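Local coordinates for spindle assembly abnormal protein 6 (Caenorhabditis elegans, PDB 4G79), which forms the central scaffold of centrioles, its dimers assembling through the globular N-terminal domain into the structure that sets ninefold symmetry, at residues K94-H99 against F120-K125. Numbering follows the deposited sequence. Where two conformers were deposited one is given.
Sequences KVIIQH and FELFSK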
loop_
_atom_site.group_PDB
_atom_site.type_symbol
_atom_site.label_atom_id
_atom_site.label_comp_id
_atom_site.label_asym_id
_atom_site.label_seq_id
_atom_site.Cartn_x
_atom_site.Cartn_y
_atom_site.Cartn_z
ATOM N N LYS A 94 6.108 -8.463 16.652
ATOM C CA LYS A 94 7.542 -8.189 16.724
ATOM C C LYS A 94 7.972 -7.156 15.674
ATOM O O LYS A 94 8.677 -6.209 15.990
ATOM C CB LYS A 94 8.339 -9.501 16.508
ATOM C CG LYS A 94 7.899 -10.675 17.395
ATOM C CD LYS A 94 8.656 -11.956 17.033
ATOM C CE LYS A 94 8.325 -13.095 17.962
ATOM N NZ LYS A 94 9.003 -14.352 17.544
ATOM N N VAL A 95 7.579 -7.372 14.424
ATOM C CA VAL A 95 7.954 -6.507 13.297
ATOM C C VAL A 95 7.250 -5.151 13.437
ATOM O O VAL A 95 7.870 -4.119 13.206
ATOM C CB VAL A 95 7.665 -7.225 11.939
ATOM C CG1 VAL A 95 8.073 -6.360 10.768
ATOM C CG2 VAL A 95 8.429 -8.559 11.854
ATOM N N ILE A 96 5.974 -5.127 13.867
ATOM C CA ILE A 96 5.261 -3.848 14.067
ATOM C C ILE A 96 5.886 -3.056 15.207
ATOM O O ILE A 96 6.063 -1.834 15.094
ATOM C CB ILE A 96 3.729 -4.031 14.293
ATOM C CG1 ILE A 96 3.054 -4.527 13.008
ATOM C CG2 ILE A 96 3.023 -2.743 14.861
ATOM C CD1 ILE A 96 3.195 -3.637 11.716
ATOM N N ILE A 97 6.254 -3.738 16.306
ATOM C CA ILE A 97 6.837 -3.042 17.461
ATOM C C ILE A 97 8.215 -2.517 17.062
ATOM O O ILE A 97 8.532 -1.378 17.390
ATOM C CB ILE A 97 6.829 -3.952 18.718
ATOM C CG1 ILE A 97 5.379 -4.030 19.241
ATOM C CG2 ILE A 97 7.775 -3.447 19.811
ATOM C CD1 ILE A 97 5.048 -5.229 20.158
ATOM N N GLN A 98 9.008 -3.325 16.336
ATOM C CA GLN A 98 10.325 -2.877 15.868
ATOM C C GLN A 98 10.144 -1.640 14.982
ATOM O O GLN A 98 10.856 -0.659 15.161
ATOM C CB GLN A 98 11.070 -3.999 15.124
ATOM C CG GLN A 98 12.571 -3.732 14.995
ATOM C CD GLN A 98 13.261 -4.596 13.972
ATOM O OE1 GLN A 98 13.017 -5.803 13.859
ATOM N NE2 GLN A 98 14.191 -4.002 13.240
ATOM N N HIS A 99 9.133 -1.649 14.077
ATOM C CA HIS A 99 8.844 -0.499 13.208
ATOM C C HIS A 99 8.507 0.749 14.040
ATOM O O HIS A 99 9.082 1.808 13.802
ATOM C CB HIS A 99 7.688 -0.816 12.225
ATOM C CG HIS A 99 7.321 0.368 11.387
ATOM N ND1 HIS A 99 7.917 0.587 10.157
ATOM C CD2 HIS A 99 6.489 1.401 11.666
ATOM C CE1 HIS A 99 7.432 1.736 9.722
ATOM N NE2 HIS A 99 6.560 2.265 10.594
ATOM N N PHE A 120 -7.666 2.728 13.180
ATOM C CA PHE A 120 -6.284 3.004 13.508
ATOM C C PHE A 120 -5.505 2.653 12.231
ATOM O O PHE A 120 -5.574 1.505 11.777
ATOM C CB PHE A 120 -5.845 2.157 14.730
ATOM C CG PHE A 120 -4.369 2.221 15.069
ATOM C CD1 PHE A 120 -3.462 1.364 14.462
ATOM C CD2 PHE A 120 -3.890 3.141 16.001
ATOM C CE1 PHE A 120 -2.098 1.420 14.784
ATOM C CE2 PHE A 120 -2.539 3.174 16.342
ATOM C CZ PHE A 120 -1.651 2.328 15.719
ATOM N N GLU A 121 -4.780 3.602 11.676
ATOM C CA GLU A 121 -4.027 3.381 10.442
ATOM C C GLU A 121 -2.574 3.670 10.666
ATOM O O GLU A 121 -2.245 4.744 11.162
ATOM C CB GLU A 121 -4.565 4.291 9.332
ATOM C CG GLU A 121 -6.062 4.189 9.065
ATOM C CD GLU A 121 -6.507 4.844 7.768
ATOM O OE1 GLU A 121 -6.100 5.999 7.504
ATOM O OE2 GLU A 121 -7.281 4.205 7.021
ATOM N N LEU A 122 -1.709 2.705 10.345
ATOM C CA LEU A 122 -0.263 2.851 10.491
ATOM C C LEU A 122 0.365 3.019 9.109
ATOM O O LEU A 122 0.059 2.232 8.223
ATOM C CB LEU A 122 0.330 1.623 11.227
ATOM C CG LEU A 122 1.840 1.691 11.511
ATOM C CD1 LEU A 122 2.186 2.915 12.360
ATOM C CD2 LEU A 122 2.278 0.436 12.229
ATOM N N PHE A 123 1.273 4.006 8.946
ATOM C CA PHE A 123 1.933 4.287 7.667
ATOM C C PHE A 123 3.386 4.361 7.819
ATOM O O PHE A 123 3.860 4.633 8.908
ATOM C CB PHE A 123 1.474 5.646 7.080
ATOM C CG PHE A 123 0.001 5.780 6.789
ATOM C CD1 PHE A 123 -0.900 6.109 7.804
ATOM C CD2 PHE A 123 -0.483 5.642 5.492
ATOM C CE1 PHE A 123 -2.257 6.270 7.528
ATOM C CE2 PHE A 123 -1.847 5.786 5.219
ATOM C CZ PHE A 123 -2.719 6.116 6.237
ATOM N N SER A 124 4.108 4.165 6.722
ATOM C CA SER A 124 5.548 4.404 6.653
ATOM C C SER A 124 5.797 5.071 5.283
ATOM O O SER A 124 5.937 4.382 4.272
ATOM C CB SER A 124 6.329 3.112 6.863
ATOM O OG SER A 124 7.715 3.396 6.908
ATOM N N LYS A 125 5.713 6.415 5.236
ATOM C CA LYS A 125 5.795 7.187 3.988
ATOM C C LYS A 125 7.063 6.935 3.232
ATOM O O LYS A 125 8.099 6.598 3.791
ATOM C CB LYS A 125 5.616 8.716 4.202
ATOM C CG LYS A 125 6.746 9.422 4.942
ATOM C CD LYS A 125 6.679 10.953 4.765
ATOM C CE LYS A 125 7.794 11.660 5.503
ATOM N NZ LYS A 125 9.142 11.383 4.922
#
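His99, on the helix 92-102, brings the CE1 corner of its imidazole to Ser124, just past the end of the strand 117-123. CE1 of His99 lies 3.3 Å from OG of Ser124, with the hydroxyl oxygen at the ring edge and near its plane, and CE1 is also 3.4 Å from the serine CB. This is a close polar approach to a ring carbon rather than a conventional hydrogen bond. CG of His99 stands anti to the backbone N (chi1 177°), and the turn of the ring (chi2 91°) carries CE1 to Ser124. Its NE2 lies 4.0 Å from O of Phe123 and makes a weak hydrogen bond with Thr105 OG1; the same threonine hydroxyl is hydrogen-bonded to O of Phe123, bridging ring and strand.

The apolar part of the contact lies one helical turn earlier, where CG2 of Ile96 packs at 4.2 Å against CD2 of Leu122, the two side chains passing one another with their ends pointing opposite ways. CD2 of Leu122 also lies 4.4 Å from CD2 of His99, obliquely to the ring, so that this one methyl adjoins both helix residues. Short segments of helix and strand run 70° apart, their axes 11.3 Å from one another. Ile128 of the second subunit packs on Ile96 and His99.

Helix 92-102 thus meets the sheet of the XRCC4-like SAS-6 N-terminal domain through a modest contact, 181 Å² in all, with methyls inside and polar groups at the strand end. Since the Thr105 hydroxyl donates to the Phe123 carbonyl, it probably accepts from NE2, consistent with a proton on that nitrogen.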